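Local coordinates for protein exosome complex exonuclease RRP46 homolog (Oryza sativa Japonica Group, PDB 3HKM) that binds double-stranded DNA and single-stranded RNA, shows hydrolytic DNase and phosphorolytic RNase activity in vitro, and is probably a component of the exosome core complex, at residues 168-173 and 194-199; 61-66 and 99-104. One frame throughout, in Å; residues are numbered along the deposited sequence.

Contact 1: 168-173 and 194-199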
ATOM      1  N   HIS A 168      -3.217   8.072   6.033  1.00 22.59           N
ATOM      2  CA  HIS A 168      -2.514   7.038   5.296  1.00 20.66           C
ATOM      3  C   HIS A 168      -1.234   7.651   4.767  1.00 20.56           C
ATOM      4  O   HIS A 168      -1.276   8.491   3.876  1.00 20.02           O
ATOM      5  CB  HIS A 168      -3.361   6.523   4.137  1.00 22.77           C
ATOM      6  CG  HIS A 168      -4.558   5.731   4.567  1.00 23.37           C
ATOM      7  ND1 HIS A 168      -5.672   5.574   3.770  1.00 22.57           N
ATOM      8  CD2 HIS A 168      -4.819   5.063   5.716  1.00 23.83           C
ATOM      9  CE1 HIS A 168      -6.565   4.834   4.407  1.00 24.17           C
ATOM     10  NE2 HIS A 168      -6.071   4.511   5.589  1.00 23.38           N
ATOM     11  N   LEU A 169      -0.097   7.258   5.331  1.00 19.33           N
ATOM     12  CA  LEU A 169       1.180   7.789   4.861  1.00 21.04           C
ATOM     13  C   LEU A 169       1.935   6.746   4.052  1.00 21.38           C
ATOM     14  O   LEU A 169       1.892   5.554   4.350  1.00 17.70           O
ATOM     15  CB  LEU A 169       2.049   8.289   6.022  1.00 20.43           C
ATOM     16  CG  LEU A 169       1.422   9.315   6.976  1.00 22.50           C
ATOM     17  CD1 LEU A 169       2.384   9.651   8.113  1.00 22.36           C
ATOM     18  CD2 LEU A 169       0.964  10.579   6.248  1.00 20.46           C
ATOM     19  N   VAL A 170       2.608   7.207   3.008  1.00 21.14           N
ATOM     20  CA  VAL A 170       3.456   6.335   2.224  1.00 22.19           C
ATOM     21  C   VAL A 170       4.782   7.030   1.955  1.00 21.51           C
ATOM     22  O   VAL A 170       4.848   8.115   1.381  1.00 20.17           O
ATOM     23  CB  VAL A 170       2.726   5.747   0.966  1.00 21.86           C
ATOM     24  CG1 VAL A 170       1.419   6.477   0.705  1.00 21.29           C
ATOM     25  CG2 VAL A 170       3.641   5.692  -0.255  1.00 20.74           C
ATOM     26  N   PHE A 171       5.833   6.396   2.454  1.00 21.86           N
ATOM     27  CA  PHE A 171       7.158   6.971   2.446  1.00 21.48           C
ATOM     28  C   PHE A 171       7.977   6.328   1.346  1.00 22.25           C
ATOM     29  O   PHE A 171       7.833   5.136   1.081  1.00 21.17           O
ATOM     30  CB  PHE A 171       7.825   6.744   3.801  1.00 22.79           C
ATOM     31  CG  PHE A 171       6.942   7.057   4.976  1.00 20.68           C
ATOM     32  CD1 PHE A 171       7.045   8.271   5.637  1.00 23.23           C
ATOM     33  CD2 PHE A 171       6.011   6.139   5.423  1.00 21.29           C
ATOM     34  CE1 PHE A 171       6.238   8.559   6.721  1.00 19.80           C
ATOM     35  CE2 PHE A 171       5.201   6.427   6.506  1.00 21.05           C
ATOM     36  CZ  PHE A 171       5.319   7.640   7.153  1.00 21.06           C
ATOM     37  N   PRO A 172       8.840   7.126   0.699  1.00 23.59           N
ATOM     38  CA  PRO A 172       9.802   6.677  -0.306  1.00 22.80           C
ATOM     39  C   PRO A 172      11.003   6.108   0.411  1.00 23.42           C
ATOM     40  O   PRO A 172      11.387   6.661   1.434  1.00 23.41           O
ATOM     41  CB  PRO A 172      10.214   7.978  -1.007  1.00 24.58           C
ATOM     42  CG  PRO A 172       9.372   9.080  -0.387  1.00 27.17           C
ATOM     43  CD  PRO A 172       8.942   8.572   0.941  1.00 23.34           C
ATOM     44  N   ASN A 173      11.581   5.025  -0.099  1.00 23.29           N
ATOM     45  CA  ASN A 173      12.741   4.417   0.545  1.00 23.90           C
ATOM     46  C   ASN A 173      13.744   3.891  -0.475  1.00 24.14           C
ATOM     47  O   ASN A 173      13.381   3.104  -1.351  1.00 23.94           O
ATOM     48  CB  ASN A 173      12.301   3.293   1.488  1.00 24.23           C
ATOM     49  CG  ASN A 173      13.386   2.896   2.469  1.00 24.97           C
ATOM     50  OD1 ASN A 173      13.371   3.306   3.632  1.00 26.77           O
ATOM     51  ND2 ASN A 173      14.338   2.102   2.005  1.00 25.78           N
ATOM     52  N   LEU A 194       7.518  12.960   1.273  1.00 28.19           N
ATOM     53  CA  LEU A 194       6.986  11.612   1.101  1.00 28.19           C
ATOM     54  C   LEU A 194       6.369  11.404  -0.291  1.00 30.25           C
ATOM     55  O   LEU A 194       6.506  12.264  -1.165  1.00 31.82           O
ATOM     56  CB  LEU A 194       5.985  11.287   2.217  1.00 27.20           C
ATOM     57  CG  LEU A 194       4.774  12.207   2.396  1.00 27.40           C
ATOM     58  CD1 LEU A 194       3.802  12.028   1.255  1.00 25.65           C
ATOM     59  CD2 LEU A 194       4.078  11.947   3.720  1.00 24.43           C
ATOM     60  N   ILE A 195       5.704  10.264  -0.493  1.00 27.38           N
ATOM     61  CA  ILE A 195       5.040   9.965  -1.762  1.00 25.30           C
ATOM     62  C   ILE A 195       3.650  10.592  -1.755  1.00 27.74           C
ATOM     63  O   ILE A 195       3.455  11.695  -2.270  1.00 27.75           O
ATOM     64  CB  ILE A 195       4.945   8.435  -2.009  1.00 23.77           C
ATOM     65  CG1 ILE A 195       6.344   7.807  -2.021  1.00 24.18           C
ATOM     66  CG2 ILE A 195       4.232   8.129  -3.316  1.00 22.09           C
ATOM     67  CD1 ILE A 195       6.368   6.352  -2.418  1.00 21.53           C
ATOM     68  N   THR A 196       2.691   9.891  -1.151  1.00 26.57           N
ATOM     69  CA  THR A 196       1.331  10.409  -0.978  1.00 27.54           C
ATOM     70  C   THR A 196       0.930  10.399   0.507  1.00 26.74           C
ATOM     71  O   THR A 196       1.455   9.607   1.297  1.00 25.24           O
ATOM     72  CB  THR A 196       0.276   9.585  -1.787  1.00 25.74           C
ATOM     73  OG1 THR A 196       0.236   8.241  -1.303  1.00 24.97           O
ATOM     74  CG2 THR A 196       0.597   9.554  -3.279  1.00 27.42           C
ATOM     75  N   SER A 197       0.017  11.288   0.889  1.00 25.68           N
ATOM     76  CA  SER A 197      -0.609  11.206   2.202  1.00 23.41           C
ATOM     77  C   SER A 197      -2.065  11.624   2.104  1.00 22.56           C
ATOM     78  O   SER A 197      -2.395  12.625   1.475  1.00 21.85           O
ATOM     79  CB  SER A 197       0.112  12.072   3.232  1.00 25.36           C
ATOM     80  OG  SER A 197      -0.572  13.288   3.425  1.00 23.09           O
ATOM     81  N   ILE A 198      -2.939  10.835   2.713  1.00 23.41           N
ATOM     82  CA  ILE A 198      -4.357  11.168   2.745  1.00 24.19           C
ATOM     83  C   ILE A 198      -4.905  11.018   4.156  1.00 21.99           C
ATOM     84  O   ILE A 198      -4.763   9.967   4.775  1.00 22.26           O
ATOM     85  CB  ILE A 198      -5.178  10.368   1.694  1.00 22.37           C
ATOM     86  CG1 ILE A 198      -6.667  10.398   2.026  1.00 21.81           C
ATOM     87  CG2 ILE A 198      -4.664   8.958   1.556  1.00 24.18           C
ATOM     88  CD1 ILE A 198      -7.553  10.048   0.848  1.00 24.87           C
ATOM     89  N   THR A 199      -5.495  12.095   4.671  1.00 21.35           N
ATOM     90  CA  THR A 199      -5.997  12.099   6.038  1.00 22.24           C
ATOM     91  C   THR A 199      -7.515  12.026   6.047  1.00 22.92           C
ATOM     92  O   THR A 199      -8.172  12.466   5.107  1.00 20.74           O
ATOM     93  CB  THR A 199      -5.522  13.336   6.820  1.00 22.31           C
ATOM     94  OG1 THR A 199      -5.991  14.521   6.167  1.00 21.92           O
ATOM     95  CG2 THR A 199      -3.995  13.370   6.893  1.00 22.86           C
TER
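Methyl CG2 of I198 comes obliquely to the H168 imidazole and lies 3.8 Å from H168 CB, the two side chains running side by side; the H168 ring also meets that of H200 edge-to-face. At the other end the puckered P172 ring slides past I195 in the opposite direction, its CG 3.7 Å from I195 CG1. Its CD packs 3.6 Å from L194 CA; proline has no N-H to donate and offers L194 and I195 only ring carbons. F171 leaves its strand away from 194-199, and L216 and S219 of helix 205-229 touch its side chain.

H168 and I198 form an antiparallel hydrogen-bonded pair. H168 N gives I198 O a nearly straight 2.8 Å bond (176°), and I198 N returns one to H168 O. Regular pairing then falters: V170 N reaches T196 O at 3.2 Å, more bent (142°), while V170 O takes I195 N at 3.0 Å. I195 and T196 both face V170, an offset that resembles a classic beta bulge. The modelled rotation of V170 is doubtful, being nearly eclipsed. I195 CB lies 3.4 Å from V170 O, and A138 touches both side chains, so branched aliphatic residues suit this place.

In L169, chi1 (-54°) puts CG beside the backbone N; from there CD2 packs tightly on S197 CB at 3.5 Å. S197 is small enough to take this close methyl, and its OG bonds to Y208 OH.

Strand 165-172 also pairs with strand 138-145, while 197-201 is outermost in this chain's sheet. Helix 205-229 also packs on L169; helix 77-91 meets I195 and T196.

Contact 2: 61-66 and 99-104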
ATOM      1  N   SER A  61       2.892   2.300 -19.114  1.00 27.63           N
ATOM      2  CA  SER A  61       1.592   2.382 -18.452  1.00 25.22           C
ATOM      3  C   SER A  61       1.524   1.443 -17.261  1.00 23.69           C
ATOM      4  O   SER A  61       1.969   0.295 -17.338  1.00 23.06           O
ATOM      5  CB  SER A  61       0.464   2.031 -19.425  1.00 24.23           C
ATOM      6  OG  SER A  61       0.501   2.864 -20.570  1.00 29.46           O
ATOM      7  N   ILE A  62       0.967   1.941 -16.163  1.00 23.27           N
ATOM      8  CA  ILE A  62       0.664   1.117 -15.002  1.00 22.69           C
ATOM      9  C   ILE A  62      -0.838   1.223 -14.771  1.00 23.45           C
ATOM     10  O   ILE A  62      -1.374   2.325 -14.697  1.00 25.09           O
ATOM     11  CB  ILE A  62       1.457   1.558 -13.738  1.00 22.57           C
ATOM     12  CG1 ILE A  62       2.893   1.018 -13.779  1.00 24.12           C
ATOM     13  CG2 ILE A  62       0.793   1.033 -12.476  1.00 20.50           C
ATOM     14  CD1 ILE A  62       3.818   1.736 -14.734  1.00 25.02           C
ATOM     15  N   GLU A  63      -1.517   0.079 -14.701  1.00 20.82           N
ATOM     16  CA  GLU A  63      -2.962   0.050 -14.505  1.00 22.16           C
ATOM     17  C   GLU A  63      -3.324  -0.823 -13.305  1.00 22.50           C
ATOM     18  O   GLU A  63      -2.607  -1.772 -13.001  1.00 21.09           O
ATOM     19  CB  GLU A  63      -3.652  -0.460 -15.775  1.00 23.13           C
ATOM     20  CG  GLU A  63      -3.182   0.267 -17.025  1.00 25.71           C
ATOM     21  CD  GLU A  63      -4.140   0.126 -18.194  1.00 31.60           C
ATOM     22  OE1 GLU A  63      -4.880  -0.879 -18.233  1.00 28.85           O
ATOM     23  OE2 GLU A  63      -4.135   1.017 -19.077  1.00 32.84           O
ATOM     24  N   VAL A  64      -4.431  -0.507 -12.631  1.00 19.35           N
ATOM     25  CA  VAL A  64      -4.789  -1.206 -11.400  1.00 22.02           C
ATOM     26  C   VAL A  64      -6.294  -1.466 -11.251  1.00 24.04           C
ATOM     27  O   VAL A  64      -7.124  -0.592 -11.494  1.00 26.18           O
ATOM     28  CB  VAL A  64      -4.287  -0.434 -10.154  1.00 23.90           C
ATOM     29  CG1 VAL A  64      -4.330  -1.325  -8.919  1.00 21.57           C
ATOM     30  CG2 VAL A  64      -2.876   0.098 -10.386  1.00 21.67           C
ATOM     31  N   VAL A  65      -6.640  -2.686 -10.862  1.00 23.64           N
ATOM     32  CA  VAL A  65      -8.015  -3.013 -10.538  1.00 23.13           C
ATOM     33  C   VAL A  65      -8.083  -3.551  -9.119  1.00 25.51           C
ATOM     34  O   VAL A  65      -7.397  -4.511  -8.765  1.00 23.12           O
ATOM     35  CB  VAL A  65      -8.670  -3.982 -11.573  1.00 24.16           C
ATOM     36  CG1 VAL A  65      -7.630  -4.610 -12.479  1.00 25.60           C
ATOM     37  CG2 VAL A  65      -9.537  -5.036 -10.887  1.00 22.77           C
ATOM     38  N   TRP A  66      -8.901  -2.887  -8.307  1.00 27.76           N
ATOM     39  CA  TRP A  66      -9.081  -3.216  -6.906  1.00 24.17           C
ATOM     40  C   TRP A  66     -10.296  -4.121  -6.801  1.00 24.02           C
ATOM     41  O   TRP A  66     -11.379  -3.760  -7.244  1.00 24.86           O
ATOM     42  CB  TRP A  66      -9.317  -1.931  -6.114  1.00 24.22           C
ATOM     43  CG  TRP A  66      -8.659  -1.882  -4.763  1.00 26.94           C
ATOM     44  CD1 TRP A  66      -7.419  -1.376  -4.464  1.00 26.90           C
ATOM     45  CD2 TRP A  66      -9.210  -2.338  -3.527  1.00 26.71           C
ATOM     46  NE1 TRP A  66      -7.167  -1.499  -3.121  1.00 23.80           N
ATOM     47  CE2 TRP A  66      -8.251  -2.084  -2.522  1.00 25.76           C
ATOM     48  CE3 TRP A  66     -10.419  -2.939  -3.173  1.00 25.02           C
ATOM     49  CZ2 TRP A  66      -8.465  -2.410  -1.190  1.00 25.06           C
ATOM     50  CZ3 TRP A  66     -10.629  -3.261  -1.854  1.00 27.21           C
ATOM     51  CH2 TRP A  66      -9.658  -2.995  -0.875  1.00 28.96           C
ATOM     52  N   ASN A  99       5.794   2.202 -24.416  1.00 24.92           N
ATOM     53  CA  ASN A  99       4.819   1.388 -25.145  1.00 25.16           C
ATOM     54  C   ASN A  99       4.634   0.029 -24.500  1.00 24.57           C
ATOM     55  O   ASN A  99       4.770  -1.007 -25.146  1.00 24.41           O
ATOM     56  CB  ASN A  99       5.204   1.234 -26.615  1.00 26.00           C
ATOM     57  CG  ASN A  99       4.089   0.633 -27.455  1.00 25.08           C
ATOM     58  OD1 ASN A  99       4.350  -0.012 -28.465  1.00 27.83           O
ATOM     59  ND2 ASN A  99       2.846   0.842 -27.042  1.00 26.46           N
ATOM     60  N   THR A 100       4.313   0.052 -23.212  1.00 25.80           N
ATOM     61  CA  THR A 100       4.196  -1.163 -22.424  1.00 25.54           C
ATOM     62  C   THR A 100       3.129  -0.972 -21.340  1.00 23.35           C
ATOM     63  O   THR A 100       2.942   0.126 -20.836  1.00 24.53           O
ATOM     64  CB  THR A 100       5.568  -1.507 -21.803  1.00 24.60           C
ATOM     65  OG1 THR A 100       5.879  -2.883 -22.038  1.00 27.98           O
ATOM     66  CG2 THR A 100       5.617  -1.181 -20.323  1.00 22.53           C
ATOM     67  N   THR A 101       2.416  -2.033 -20.992  1.00 23.34           N
ATOM     68  CA  THR A 101       1.424  -1.933 -19.930  1.00 23.20           C
ATOM     69  C   THR A 101       1.672  -2.976 -18.849  1.00 23.20           C
ATOM     70  O   THR A 101       1.771  -4.172 -19.130  1.00 21.40           O
ATOM     71  CB  THR A 101      -0.020  -2.087 -20.458  1.00 24.02           C
ATOM     72  OG1 THR A 101      -0.256  -1.146 -21.512  1.00 25.96           O
ATOM     73  CG2 THR A 101      -1.025  -1.851 -19.343  1.00 23.30           C
ATOM     74  N   THR A 102       1.773  -2.505 -17.611  1.00 21.15           N
ATOM     75  CA  THR A 102       1.856  -3.377 -16.455  1.00 20.49           C
ATOM     76  C   THR A 102       0.543  -3.304 -15.673  1.00 20.22           C
ATOM     77  O   THR A 102       0.164  -2.248 -15.178  1.00 19.64           O
ATOM     78  CB  THR A 102       3.052  -2.987 -15.571  1.00 21.35           C
ATOM     79  OG1 THR A 102       4.259  -3.100 -16.339  1.00 20.52           O
ATOM     80  CG2 THR A 102       3.147  -3.878 -14.347  1.00 19.28           C
ATOM     81  N   SER A 103      -0.159  -4.429 -15.581  1.00 20.17           N
ATOM     82  CA  SER A 103      -1.442  -4.458 -14.895  1.00 20.73           C
ATOM     83  C   SER A 103      -1.312  -5.052 -13.505  1.00 19.65           C
ATOM     84  O   SER A 103      -0.835  -6.173 -13.336  1.00 20.42           O
ATOM     85  CB  SER A 103      -2.477  -5.252 -15.695  1.00 17.88           C
ATOM     86  OG  SER A 103      -2.546  -4.794 -17.034  1.00 23.39           O
ATOM     87  N   VAL A 104      -1.757  -4.292 -12.516  1.00 19.19           N
ATOM     88  CA  VAL A 104      -1.757  -4.731 -11.135  1.00 19.87           C
ATOM     89  C   VAL A 104      -3.173  -5.111 -10.708  1.00 21.59           C
ATOM     90  O   VAL A 104      -4.117  -4.337 -10.882  1.00 23.83           O
ATOM     91  CB  VAL A 104      -1.229  -3.610 -10.215  1.00 20.96           C
ATOM     92  CG1 VAL A 104      -1.161  -4.082  -8.770  1.00 19.88           C
ATOM     93  CG2 VAL A 104       0.129  -3.129 -10.696  1.00 18.61           C
TER
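A beta-alpha-beta unit of the RNase PH fold, strand 61-67, helix 77-91 and strand 100-110, brings S61 to V65 alongside T100 to V104 as parallel neighbours. Five backbone bonds zip them. T102 N to S61 O spans 2.8 Å, and E63 N to T102 O follows. The bond from V104 N to E63 O is nearly straight (175°). S61 N to T100 O and V65 N to V104 O close the ends.

V64 and V104 lie side by side, V64 CG2 4.1 Å from V104 CB; compact branched valines suit this face, where helix 77-91 touches both. On the other face E63 crosses T101, its CG 3.8 Å from T101 CG2. T101 holds OG1 anti to the carbonyl carbon, beside the backbone N (chi1 -54°), where it bonds to G50 O; CG2 is then anti to the N and meets E63. An alanine here would probably leave G50 O without its hydroxyl mate and open a gap beside the aliphatic stem of E63.

Threonine thus serves two chemistries, a methyl for the neighbouring strand and a hydroxyl for the carbonyl of G50, just past strand 38-49. E63 likewise packs by its carbons, its carboxylate having in R52 a distant, weak ion partner; the backbone ladder therefore probably supplies most of the polar cohesion.

Contact 2 comes first along the chain and is complete before contact 1 begins. Their centres are 21 Å apart and their nearest atoms about 9 Å, so they do not touch. Each joins a strand that is outermost in its sheet within this chain to an inner one: 61-67 to 100-110 in the mixed sheet, 197-201 to 165-172 in the antiparallel sheet. Helix 77-91 links them, carrying K85 and L88 against V64 and V104, and R86, T87, S90 and I91 against T196 and I195. The helix of the beta-alpha-beta unit therefore packs against strands of both sheets, as expected of the layered RNase PH fold.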